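Local coordinates for protein endoglucanase family 5 (Clostridium acetobutylicum ATCC 824, PDB 6PZ7) that probably hydrolyses internal beta-1,4 linkages in cellulose and related plant polysaccharides, as a broad-specificity endoglucanase of glycoside hydrolase family 5, at residues T55-V60 / S219-A224; N112-S117 / R164-K169; E146-I149 / E155-G158; V192-A197 / T201-D206; V265-F270 / K286-D291. One frame throughout, in Å; residues are numbered along the deposited sequence.

Contact 1 of 5, residues T55-V60 / S219-A224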
# COMPACT_ATOMS: atom_id res chain seq x y z
N THR A 55 0.14 -2.02 -12.00
CA THR A 55 0.62 -2.42 -10.69
C THR A 55 -0.50 -3.10 -9.92
O THR A 55 -1.66 -2.64 -9.95
CB THR A 55 1.05 -1.18 -9.87
OG1 THR A 55 2.13 -0.54 -10.52
CG2 THR A 55 1.50 -1.53 -8.47
N VAL A 56 -0.18 -4.19 -9.22
CA VAL A 56 -1.04 -4.77 -8.20
C VAL A 56 -0.30 -4.73 -6.88
O VAL A 56 0.83 -5.23 -6.79
CB VAL A 56 -1.47 -6.20 -8.57
CG1 VAL A 56 -2.25 -6.81 -7.44
CG2 VAL A 56 -2.29 -6.17 -9.85
N ARG A 57 -0.92 -4.15 -5.88
CA ARG A 57 -0.42 -4.24 -4.51
C ARG A 57 -1.06 -5.46 -3.86
O ARG A 57 -2.27 -5.67 -3.96
CB ARG A 57 -0.70 -2.94 -3.74
CG ARG A 57 -0.23 -2.96 -2.26
CD ARG A 57 -0.13 -1.56 -1.74
NE ARG A 57 0.22 -1.42 -0.32
CZ ARG A 57 -0.65 -1.27 0.66
NH1 ARG A 57 -1.95 -1.40 0.49
NH2 ARG A 57 -0.20 -0.93 1.86
N ILE A 58 -0.22 -6.27 -3.23
CA ILE A 58 -0.57 -7.54 -2.61
C ILE A 58 -0.33 -7.39 -1.11
O ILE A 58 0.76 -7.71 -0.60
CB ILE A 58 0.24 -8.70 -3.20
CG1 ILE A 58 0.13 -8.77 -4.72
CG2 ILE A 58 -0.21 -10.01 -2.55
CD1 ILE A 58 1.13 -9.72 -5.38
N PRO A 59 -1.30 -6.88 -0.37
CA PRO A 59 -1.13 -6.78 1.08
C PRO A 59 -1.09 -8.17 1.67
O PRO A 59 -1.91 -9.02 1.33
CB PRO A 59 -2.36 -6.01 1.52
CG PRO A 59 -3.31 -6.06 0.41
CD PRO A 59 -2.57 -6.31 -0.84
N VAL A 60 -0.17 -8.40 2.59
CA VAL A 60 -0.03 -9.70 3.24
C VAL A 60 0.11 -9.50 4.74
O VAL A 60 1.02 -8.80 5.20
CB VAL A 60 1.17 -10.52 2.73
CG1 VAL A 60 1.24 -11.87 3.46
CG2 VAL A 60 1.07 -10.73 1.22
N SER A 219 5.84 5.65 0.90
CA SER A 219 4.47 5.17 0.85
C SER A 219 3.55 6.01 1.72
O SER A 219 3.78 6.15 2.93
CB SER A 219 4.45 3.73 1.38
OG SER A 219 3.10 3.29 1.46
N LEU A 220 2.49 6.54 1.11
CA LEU A 220 1.46 7.31 1.81
C LEU A 220 0.09 6.76 1.43
O LEU A 220 -0.10 6.25 0.32
CB LEU A 220 1.53 8.81 1.45
CG LEU A 220 2.86 9.48 1.71
CD1 LEU A 220 2.85 10.88 1.10
CD2 LEU A 220 3.19 9.54 3.18
N HIS A 221 -0.87 6.83 2.35
CA HIS A 221 -2.25 6.42 2.10
C HIS A 221 -3.11 7.65 2.31
O HIS A 221 -2.92 8.40 3.28
CB HIS A 221 -2.70 5.30 3.01
CG HIS A 221 -1.91 4.05 2.81
ND1 HIS A 221 -2.04 2.97 3.65
CD2 HIS A 221 -0.98 3.69 1.89
CE1 HIS A 221 -1.23 2.00 3.25
NE2 HIS A 221 -0.56 2.42 2.19
N MET A 222 -4.05 7.94 1.38
CA MET A 222 -4.81 9.18 1.47
C MET A 222 -6.18 9.01 0.80
O MET A 222 -6.34 9.20 -0.42
CB MET A 222 -4.02 10.31 0.84
CG MET A 222 -4.64 11.69 1.10
SD MET A 222 -3.73 13.14 0.56
CE MET A 222 -4.19 13.15 -1.15
N TYR A 223 -7.17 8.71 1.61
CA TYR A 223 -8.54 8.53 1.17
C TYR A 223 -9.26 9.87 1.26
O TYR A 223 -10.14 10.09 2.10
CB TYR A 223 -9.25 7.47 1.99
CG TYR A 223 -8.75 6.05 1.86
CD1 TYR A 223 -9.47 5.11 1.16
CD2 TYR A 223 -7.57 5.63 2.49
CE1 TYR A 223 -9.07 3.79 1.10
CE2 TYR A 223 -7.15 4.30 2.42
CZ TYR A 223 -7.91 3.39 1.73
OH TYR A 223 -7.55 2.07 1.67
N ALA A 224 -8.87 10.77 0.43
CA ALA A 224 -9.34 12.15 0.48
C ALA A 224 -10.45 12.42 -0.54
O ALA A 224 -10.45 11.83 -1.63
CB ALA A 224 -8.18 13.11 0.19
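R57 and H221 meet inside the barrel, near the centre of the chain, across a gap too wide for the backbones: the CA atoms of R57 and S219, the closest pair, are 11.9 Å apart. The guanidinium comes to the edge of the imidazole, R57 NH2 lying 3.4 Å from H221 NE2 and near the ring plane. The two flat groups are turned 81° apart. The N-H does not point well enough for a hydrogen bond. R57 gets there because its CG is anti to the backbone N (chi1 178°) and the chain runs extended to NE. A second shell fixes both ends. R57 NH1 is bonded to N21 and Q269, and NH2 to Q142 and N145, while H221 ND1 is bonded to E146. Arginine suits this buried place because its flat group can serve several side-chain amide oxygens, though Q269 is glutamate in the reference sequence; histidine offers a second nitrogen on the far side of a small ring. The pair joins strands 55-58 and 216-221 of the TIM barrel through its interior. Strands 19-22 and 95-99 flank 55-58, V300 and W302 of strand 298-303 touch R57, and L220 faces outward onto helix 241-259.

Contact 2 of 5, residues N112-S117 / R164-K169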
# COMPACT_ATOMS: atom_id res chain seq x y z
N ASN A 112 9.85 1.26 24.38
CA ASN A 112 9.78 0.10 25.25
C ASN A 112 9.72 -1.20 24.44
O ASN A 112 10.36 -2.18 24.83
CB ASN A 112 8.57 0.24 26.14
CG ASN A 112 8.31 -0.97 26.98
OD1 ASN A 112 7.23 -1.60 26.84
ND2 ASN A 112 9.22 -1.33 27.83
N LYS A 113 8.94 -1.23 23.34
CA LYS A 113 8.77 -2.45 22.54
C LYS A 113 9.75 -2.54 21.38
O LYS A 113 9.77 -3.60 20.69
CB LYS A 113 7.35 -2.55 21.99
CG LYS A 113 6.26 -2.61 23.07
CD LYS A 113 6.16 -3.92 23.83
CE LYS A 113 4.83 -3.96 24.60
NZ LYS A 113 4.73 -5.11 25.56
N GLU A 114 10.58 -1.53 21.17
CA GLU A 114 11.38 -1.42 19.95
C GLU A 114 12.31 -2.62 19.77
O GLU A 114 12.41 -3.16 18.67
CB GLU A 114 12.18 -0.13 19.97
CG GLU A 114 13.12 0.10 18.80
CD GLU A 114 14.06 1.24 19.06
OE1 GLU A 114 13.66 2.20 19.79
OE2 GLU A 114 15.21 1.18 18.58
N ALA A 115 13.04 -3.02 20.81
CA ALA A 115 14.05 -4.06 20.62
C ALA A 115 13.41 -5.36 20.19
O ALA A 115 13.93 -6.04 19.29
CB ALA A 115 14.85 -4.26 21.92
N ALA A 116 12.31 -5.76 20.80
CA ALA A 116 11.70 -7.03 20.46
C ALA A 116 11.08 -6.99 19.08
O ALA A 116 11.17 -7.96 18.29
CB ALA A 116 10.64 -7.42 21.49
N SER A 117 10.44 -5.88 18.72
CA SER A 117 9.87 -5.72 17.39
C SER A 117 10.95 -5.68 16.32
O SER A 117 10.80 -6.29 15.25
CB SER A 117 9.02 -4.45 17.28
OG SER A 117 7.78 -4.56 17.97
N ARG A 164 7.10 8.10 15.75
CA ARG A 164 7.72 8.45 14.47
C ARG A 164 9.20 8.08 14.44
O ARG A 164 9.72 7.56 13.44
CB ARG A 164 7.46 9.92 14.14
CG ARG A 164 6.00 10.22 13.88
CD ARG A 164 5.77 11.62 13.38
NE ARG A 164 6.13 12.68 14.32
CZ ARG A 164 5.32 13.26 15.18
NH1 ARG A 164 4.06 12.85 15.28
NH2 ARG A 164 5.77 14.23 15.96
N ASP A 165 9.90 8.32 15.56
CA ASP A 165 11.30 7.93 15.68
C ASP A 165 11.45 6.43 15.52
O ASP A 165 12.29 5.95 14.73
CB ASP A 165 11.82 8.43 17.03
CG ASP A 165 13.31 8.30 17.21
OD1 ASP A 165 14.08 8.14 16.22
OD2 ASP A 165 13.73 8.36 18.39
N VAL A 166 10.66 5.65 16.25
CA VAL A 166 10.79 4.20 16.20
C VAL A 166 10.43 3.66 14.81
O VAL A 166 11.07 2.72 14.32
CB VAL A 166 9.99 3.53 17.33
CG1 VAL A 166 10.07 2.01 17.21
CG2 VAL A 166 10.52 4.00 18.69
N ILE A 167 9.45 4.23 14.14
CA ILE A 167 9.16 3.77 12.78
C ILE A 167 10.37 3.96 11.88
O ILE A 167 10.63 3.13 11.00
CB ILE A 167 7.91 4.44 12.23
CG1 ILE A 167 6.69 3.84 12.96
CG2 ILE A 167 7.84 4.31 10.70
CD1 ILE A 167 5.50 4.62 12.82
N ASN A 168 11.12 5.04 12.03
CA ASN A 168 12.31 5.19 11.21
C ASN A 168 13.28 4.04 11.46
O ASN A 168 13.91 3.53 10.52
CB ASN A 168 13.00 6.52 11.49
CG ASN A 168 12.23 7.71 10.93
OD1 ASN A 168 11.55 7.60 9.89
ND2 ASN A 168 12.35 8.85 11.56
N LYS A 169 13.42 3.61 12.72
CA LYS A 169 14.28 2.48 13.05
C LYS A 169 13.75 1.19 12.44
O LYS A 169 14.52 0.39 11.91
CB LYS A 169 14.42 2.36 14.57
CG LYS A 169 14.88 3.64 15.30
CD LYS A 169 14.98 3.40 16.81
CE LYS A 169 15.24 4.67 17.59
NZ LYS A 169 15.35 4.40 19.06
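The carboxylate of E114 has one face turned to residues 164-169 of helix 161-180: in the conformers described here the aliphatic part of K169 appears to lie over that face, though its very short CD to OE2 approach is doubtful, and V166 CG2 stands on the same side but displaced beyond OE1, 3.8 Å from that oxygen. The contact belongs to the outer helical layer of the TIM barrel, where helix 111-132 lies beside helix 161-180. The two segments are nearest at E114 and V166, whose CA atoms are 6.8 Å apart. Near the edge of the carboxylate sits the ammonium group. K169 NZ donates to E114 OE1 at 2.9 Å, approaching on the syn side but 23° out of the carboxylate plane, and has a weak second bond to OE2. Together they form a salt bridge, with the two side chains crossing at about a right angle. E114 reaches across because CG is anti to its backbone N (chi1 177°) and the rest of the chain is extended. Both E114 and K169 were modelled in two conformers, so this pairing describes one arrangement. Long charged chains suit this partly exposed surface, and the two conformers of each suggest some mobility. Valine suits the buried position beneath, being compact and branched, and Y111 of helix 111-132 also touches both V166 and K169. The apolar half of the contact is made by V166 CG1, which rests 3.9 Å from E114 CG.

Contact 3 of 5, residues E146-I149 / E155-G158. With EDO (1,2-ethanediol), chain C.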
# COMPACT_ATOMS: atom_id res chain seq x y z
N GLU A 146 0.69 0.45 7.74
CA GLU A 146 0.30 1.63 8.49
C GLU A 146 0.79 1.48 9.92
O GLU A 146 0.01 1.29 10.87
CB GLU A 146 -1.21 1.79 8.45
CG GLU A 146 -1.70 2.14 7.04
CD GLU A 146 -3.16 2.37 6.91
OE1 GLU A 146 -3.91 2.19 7.90
OE2 GLU A 146 -3.65 2.70 5.78
N PRO A 147 2.11 1.47 10.11
CA PRO A 147 2.65 1.17 11.45
C PRO A 147 2.24 2.26 12.42
O PRO A 147 2.38 3.45 12.15
CB PRO A 147 4.17 1.15 11.22
CG PRO A 147 4.40 2.05 10.01
CD PRO A 147 3.17 1.77 9.12
N ARG A 148 1.75 1.86 13.59
CA ARG A 148 1.11 2.79 14.50
C ARG A 148 0.82 2.10 15.82
O ARG A 148 1.01 0.89 15.96
CB ARG A 148 -0.19 3.30 13.88
CG ARG A 148 -1.29 2.24 13.78
CD ARG A 148 -2.41 2.67 12.84
NE ARG A 148 -3.55 1.77 12.87
CZ ARG A 148 -3.61 0.63 12.22
NH1 ARG A 148 -2.65 0.21 11.44
NH2 ARG A 148 -4.70 -0.14 12.38
N ILE A 149 0.34 2.90 16.77
CA ILE A 149 -0.11 2.41 18.08
C ILE A 149 -1.63 2.40 18.08
O ILE A 149 -2.28 3.45 18.18
CB ILE A 149 0.46 3.23 19.24
CG1 ILE A 149 1.99 3.25 19.18
CG2 ILE A 149 -0.07 2.69 20.58
CD1 ILE A 149 2.64 1.95 19.37
N GLU A 155 -3.34 7.95 16.86
CA GLU A 155 -3.30 6.89 15.86
C GLU A 155 -3.54 7.40 14.45
O GLU A 155 -2.85 6.97 13.52
CB GLU A 155 -4.32 5.81 16.25
CG GLU A 155 -4.34 4.63 15.31
CD GLU A 155 -5.36 3.55 15.65
OE1 GLU A 155 -6.08 3.68 16.65
OE2 GLU A 155 -5.40 2.53 14.87
N TRP A 156 -4.54 8.25 14.27
CA TRP A 156 -4.89 8.77 12.95
C TRP A 156 -4.51 10.23 12.76
O TRP A 156 -5.01 10.88 11.83
CB TRP A 156 -6.37 8.49 12.67
CG TRP A 156 -6.66 6.99 12.72
CD1 TRP A 156 -7.47 6.36 13.61
CD2 TRP A 156 -6.09 5.96 11.90
NE1 TRP A 156 -7.45 5.00 13.38
CE2 TRP A 156 -6.64 4.74 12.31
CE3 TRP A 156 -5.18 5.96 10.82
CZ2 TRP A 156 -6.30 3.52 11.71
CZ3 TRP A 156 -4.87 4.75 10.22
CH2 TRP A 156 -5.42 3.56 10.65
N ASN A 157 -3.63 10.74 13.59
CA ASN A 157 -3.16 12.12 13.55
C ASN A 157 -1.66 12.23 13.32
O ASN A 157 -1.05 13.29 13.62
CB ASN A 157 -3.54 12.84 14.87
CG ASN A 157 -5.00 12.99 14.99
OD1 ASN A 157 -5.66 13.43 14.03
ND2 ASN A 157 -5.53 12.66 16.13
N GLY A 158 -1.02 11.19 12.85
CA GLY A 158 0.40 11.23 12.59
C GLY A 158 1.28 10.82 13.75
O GLY A 158 2.50 10.96 13.68
C1 EDO C . -7.33 2.87 7.05
O1 EDO C . -6.47 1.77 7.38
C2 EDO C . -7.06 3.37 5.64
O2 EDO C . -5.83 4.10 5.60
O HOH W 1 -6.97 0.51 14.05
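R148 places CG between its backbone N and carbonyl carbon (chi1 70°), a crowded position, and then runs extended to NE, bringing the edge of its guanidinium to E155 and one face to W156. E155, with CG anti to its backbone N, extends to meet it. R148 NE donates to E155 OE2 at 2.8 Å with an angle of 161°, using the oxygen's anti lone pair. The guanidinium and carboxylate are nearly coplanar, 19° apart, and OE2 lies close to the guanidinium plane. A water accepts from R148 NH2 and donates to the same OE2. At the other end, R148 NH1 donates to E146 O at 2.9 Å, close to the guanidinium plane, which further fixes the rotation of the group.

One face of the guanidinium is covered by the indole of W156, with CH2 3.4 Å from R148 NE. R148 CD makes a CH-pi contact, 4.2 Å from the centroid of the six-membered ring. The indole presents its edge to E146, whose OE1 lies in the ring plane 3.4 Å from CH2. Each oxygen of E146 also accepts from a hydroxyl of a bound ethanediol, probably from the crystallisation liquor, and OE2 is bonded to H221 besides. Arginine thus probably offsets the charge of E155 in plane while lying over the face of the indole, and the bound diol is consistent with a site where sugar hydroxyls might bind.

Contact 4 of 5, residues V192-A197 / T201-D206. With EDO (1,2-ethanediol), chain D.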
# COMPACT_ATOMS: atom_id res chain seq x y z
N VAL A 192 8.67 2.63 1.87
CA VAL A 192 8.63 2.78 3.33
C VAL A 192 7.60 3.84 3.70
O VAL A 192 7.57 4.91 3.06
CB VAL A 192 10.00 3.16 3.93
CG1 VAL A 192 11.02 2.09 3.59
CG2 VAL A 192 10.49 4.57 3.51
N PRO A 193 6.73 3.57 4.68
CA PRO A 193 5.72 4.56 5.07
C PRO A 193 6.18 5.46 6.21
O PRO A 193 7.07 5.12 6.99
CB PRO A 193 4.55 3.68 5.56
CG PRO A 193 5.29 2.51 6.23
CD PRO A 193 6.50 2.26 5.35
N THR A 194 5.49 6.61 6.32
CA THR A 194 5.39 7.41 7.52
C THR A 194 4.59 6.62 8.58
O THR A 194 4.00 5.57 8.30
CB THR A 194 4.67 8.71 7.19
OG1 THR A 194 3.41 8.33 6.62
CG2 THR A 194 5.43 9.60 6.22
N TYR A 195 4.49 7.20 9.78
CA TYR A 195 3.58 6.70 10.81
C TYR A 195 2.19 6.59 10.20
O TYR A 195 1.66 7.56 9.67
CB TYR A 195 3.55 7.69 12.00
CG TYR A 195 2.65 7.21 13.13
CD1 TYR A 195 1.29 7.37 13.08
CD2 TYR A 195 3.19 6.59 14.25
CE1 TYR A 195 0.46 6.91 14.09
CE2 TYR A 195 2.37 6.13 15.27
CZ TYR A 195 1.01 6.30 15.20
OH TYR A 195 0.17 5.83 16.19
N ALA A 196 1.60 5.39 10.28
CA ALA A 196 0.27 5.07 9.76
C ALA A 196 0.12 5.31 8.26
O ALA A 196 -1.01 5.39 7.78
CB ALA A 196 -0.84 5.75 10.55
N ALA A 197 1.21 5.47 7.53
CA ALA A 197 1.18 5.94 6.15
C ALA A 197 0.47 7.28 6.03
O ALA A 197 -0.09 7.63 5.00
CB ALA A 197 0.65 4.89 5.16
N THR A 201 1.36 16.55 8.53
CA THR A 201 2.59 17.33 8.39
C THR A 201 3.75 16.76 9.21
O THR A 201 4.85 16.59 8.68
CB THR A 201 2.31 18.79 8.78
OG1 THR A 201 1.21 19.27 7.97
CG2 THR A 201 3.54 19.67 8.60
N ALA A 202 3.53 16.45 10.47
CA ALA A 202 4.61 15.97 11.32
C ALA A 202 5.06 14.58 10.90
O ALA A 202 6.25 14.23 11.04
CB ALA A 202 4.24 15.95 12.80
N ALA A 203 4.14 13.73 10.45
CA ALA A 203 4.50 12.40 9.97
C ALA A 203 5.43 12.49 8.77
O ALA A 203 6.43 11.78 8.68
CB ALA A 203 3.24 11.60 9.66
N MET A 204 5.10 13.36 7.82
CA MET A 204 5.95 13.52 6.66
C MET A 204 7.27 14.19 7.03
O MET A 204 8.32 13.81 6.51
CB MET A 204 5.24 14.30 5.56
CG MET A 204 3.95 13.61 5.07
SD MET A 204 3.37 14.19 3.44
CE MET A 204 3.10 15.92 3.82
N ASN A 205 7.25 15.15 7.95
CA ASN A 205 8.49 15.86 8.30
C ASN A 205 9.48 14.98 9.04
O ASN A 205 10.71 15.16 8.88
CB ASN A 205 8.17 17.09 9.15
CG ASN A 205 7.71 18.27 8.32
OD1 ASN A 205 7.93 18.33 7.10
ND2 ASN A 205 7.07 19.23 8.98
N ASP A 206 9.02 14.03 9.82
CA ASP A 206 9.90 13.24 10.66
C ASP A 206 10.42 11.97 9.98
O ASP A 206 11.33 11.33 10.53
CB ASP A 206 9.26 12.88 12.01
CG ASP A 206 9.22 14.04 12.99
OD1 ASP A 206 9.79 15.12 12.69
OD2 ASP A 206 8.64 13.84 14.10
C1 EDO D . -5.01 6.73 6.82
O1 EDO D . -5.67 6.59 5.58
C2 EDO D . -3.53 6.98 6.55
O2 EDO D . -2.98 7.14 7.85
O HOH W 2 6.33 9.42 10.27
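T194 packs against A203 where the end of strand 190-193 turns toward helix 201-206, and this is the tight side of the contact. The methyl group T194 CG2 lies 3.4 Å from A203 O, and T194 CB is 4.1 Å from A203 CB. CG2 is also 4.4 Å from M204 CG, so a single methyl meets both the helix backbone and the start of a longer chain. Its place follows from chi1 of 56°, which sets CG2 anti to the carbonyl carbon; OG1 is sent instead to a hydrogen bond with S198 O. Threonine therefore serves two tasks here, an apolar one toward the helix and a polar one toward the connecting turn. Alanine at 203 is small enough for the backbones to come close, with the CA atoms of T194 and A203 5.6 Å apart.

The other side is looser. Y195 turns its ring away from the helix, its OH bonded to I149 N, and its closest direct approach is Y195 O to A203 CB, 4.3 Å. Between the two segments stands a water, which accepts from Y195 N and donates to A203 O. Farther along, A197 N bonds back to T194 O in a type II turn, and A196 O accepts from an ethanediol, probably from the crystallisation liquor.

The direct contact is thus van der Waals, partly methyl against carbonyl, with no hydrogen bond between the segments, while the water satisfies a backbone N-H and a carbonyl that are not in direct contact. It bridges strand end and helix within the beta-alpha-beta unit 190-193, 201-206, 216-221 of the TIM barrel.

Contact 5 of 5, residues V265-F270 / K286-D291. Unlike the reference sequence in segment 265-270: Q269 (reference Glu).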
# COMPACT_ATOMS: atom_id res chain seq x y z
N VAL A 265 7.24 9.20 -4.46
CA VAL A 265 6.11 8.84 -3.62
C VAL A 265 5.13 7.99 -4.41
O VAL A 265 4.78 8.33 -5.55
CB VAL A 265 5.36 10.11 -3.12
CG1 VAL A 265 4.10 9.73 -2.32
CG2 VAL A 265 6.28 10.98 -2.29
N VAL A 266 4.64 6.92 -3.78
CA VAL A 266 3.46 6.18 -4.23
C VAL A 266 2.38 6.32 -3.17
O VAL A 266 2.62 6.03 -1.98
CB VAL A 266 3.81 4.69 -4.47
CG1 VAL A 266 2.57 3.85 -4.67
CG2 VAL A 266 4.76 4.57 -5.66
N ILE A 267 1.19 6.73 -3.60
CA ILE A 267 -0.00 6.69 -2.75
C ILE A 267 -0.55 5.27 -2.90
O ILE A 267 -1.27 4.94 -3.85
CB ILE A 267 -1.00 7.78 -3.11
CG1 ILE A 267 -0.39 9.15 -2.77
CG2 ILE A 267 -2.30 7.55 -2.36
CD1 ILE A 267 -1.22 10.35 -3.22
N GLY A 268 -0.18 4.39 -1.96
CA GLY A 268 -0.46 2.98 -2.09
C GLY A 268 -1.86 2.57 -1.74
O GLY A 268 -2.23 1.41 -2.02
N GLN A 269 -2.65 3.46 -1.17
CA GLN A 269 -4.09 3.28 -0.98
C GLN A 269 -4.77 4.63 -1.15
O GLN A 269 -4.43 5.61 -0.48
CB GLN A 269 -4.47 2.74 0.39
CG GLN A 269 -3.85 1.37 0.72
CD GLN A 269 -4.27 0.76 2.03
OE1 GLN A 269 -3.62 -0.20 2.51
NE2 GLN A 269 -5.25 1.29 2.66
N PHE A 270 -5.82 4.63 -1.99
CA PHE A 270 -6.83 5.69 -2.03
C PHE A 270 -8.11 5.02 -2.49
O PHE A 270 -8.11 3.88 -2.93
CB PHE A 270 -6.44 6.87 -2.91
CG PHE A 270 -6.66 6.68 -4.40
CD1 PHE A 270 -6.03 5.70 -5.13
CD2 PHE A 270 -7.50 7.56 -5.09
CE1 PHE A 270 -6.25 5.54 -6.48
CE2 PHE A 270 -7.70 7.42 -6.45
CZ PHE A 270 -7.07 6.41 -7.14
N LYS A 286 -10.95 10.77 -11.32
CA LYS A 286 -10.33 11.38 -12.49
C LYS A 286 -9.38 12.50 -12.08
O LYS A 286 -8.24 12.57 -12.55
CB LYS A 286 -11.41 11.91 -13.43
CG LYS A 286 -10.84 12.49 -14.70
CD LYS A 286 -11.97 12.93 -15.66
CE LYS A 286 -11.40 13.56 -16.93
NZ LYS A 286 -12.42 13.62 -18.02
N PHE A 287 -9.85 13.41 -11.22
CA PHE A 287 -9.03 14.53 -10.79
C PHE A 287 -7.87 14.05 -9.94
O PHE A 287 -6.73 14.52 -10.12
CB PHE A 287 -9.86 15.55 -10.02
CG PHE A 287 -9.10 16.79 -9.67
CD1 PHE A 287 -8.92 17.80 -10.60
CD2 PHE A 287 -8.51 16.93 -8.43
CE1 PHE A 287 -8.19 18.92 -10.28
CE2 PHE A 287 -7.78 18.07 -8.12
CZ PHE A 287 -7.61 19.05 -9.04
N TYR A 288 -8.10 13.11 -9.03
CA TYR A 288 -7.05 12.63 -8.14
C TYR A 288 -5.92 12.02 -8.94
O TYR A 288 -4.76 12.39 -8.77
CB TYR A 288 -7.69 11.62 -7.16
CG TYR A 288 -6.92 11.23 -5.93
CD1 TYR A 288 -7.56 11.19 -4.71
CD2 TYR A 288 -5.59 10.85 -5.98
CE1 TYR A 288 -6.89 10.77 -3.53
CE2 TYR A 288 -4.89 10.45 -4.81
CZ TYR A 288 -5.55 10.43 -3.61
OH TYR A 288 -4.82 10.00 -2.51
N VAL A 289 -6.23 11.08 -9.83
CA VAL A 289 -5.19 10.40 -10.58
C VAL A 289 -4.47 11.37 -11.51
O VAL A 289 -3.23 11.34 -11.61
CB VAL A 289 -5.75 9.17 -11.33
CG1 VAL A 289 -4.71 8.57 -12.25
CG2 VAL A 289 -6.30 8.16 -10.36
N SER A 290 -5.20 12.26 -12.20
CA SER A 290 -4.54 13.15 -13.15
C SER A 290 -3.69 14.19 -12.44
O SER A 290 -2.57 14.48 -12.87
CB SER A 290 -5.57 13.80 -14.07
OG SER A 290 -6.47 14.62 -13.36
N ASP A 291 -4.19 14.76 -11.35
CA ASP A 291 -3.39 15.75 -10.62
C ASP A 291 -2.19 15.09 -9.95
O ASP A 291 -1.07 15.64 -9.96
CB ASP A 291 -4.27 16.46 -9.59
CG ASP A 291 -3.69 17.76 -9.10
OD1 ASP A 291 -2.82 18.34 -9.79
OD2 ASP A 291 -4.11 18.22 -8.03
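F270 can be followed from its root to its tip across the ring of Y288. CB lies 3.5 Å from Y288 OH; chi1 of 81° then turns the ring over Y288, with CG looking toward Y288 CZ. CD2 is the atom that presses in: it sits 3.5 Å above the plane of the tyrosine ring, over its centre. CE2 carries on toward the root of that ring, 3.9 Å from Y288 CG, and CZ ends 3.7 Å from V289 CG2. The two chains thus run in opposite senses, F270 CB near the tyrosine tip and CE2 near its CG. Their rings are tilted by 41° with centroids 4.4 Å apart, so the pair is oblique, neither a parallel stack nor a T-shaped one.

I267 closes the tyrosine from another direction. Its CD1 comes to the ring edge, 4.0 Å from Y288 CE2, while CG2 touches the hydroxyl, 3.5 Å from Y288 OH. That buried hydroxyl is satisfied by a hydrogen bond with M222 O, which explains why tyrosine is suited here: its ring fills the apolar layer while its tip reaches a backbone carbonyl beyond. Phenylalanine and isoleucine supply the apolar surface, and W301 adds an edge-to-face partner to F270.

Strand 265-270 and residues 286-291 of helix 278-294 run almost antiparallel, at 154°, with the axes of these short segments 11.8 Å apart, a spacing filled by these large side chains. A strand, its returning helix and the next parallel strand, 298-303, make a beta-alpha-beta unit, the repeating element of the TIM barrel typical of family 5 glycoside hydrolases.

All five contacts belong to one TIM barrel. Contact 1 lies at its heart, its centre about 2 Å from the centre of the chain, and touches contacts 3, 4 and 5; contact 2 is on the helical exterior, its centre about 23 Å from that of contact 1. R57 NH1 ties contact 1 to contact 5 at 2.9 Å from Q269 OE1, and P147 O joins contact 3 to contact 4 at 2.8 Å from A196 N. In this family the two catalytic glutamates lie at the C-terminal ends of strands four and seven, consistent with the places of E146 and Q269, the latter glutamate in the reference sequence. A salt bridge of 2.8 Å between R164 NE and D206 OD2 ties contact 2 to contact 4.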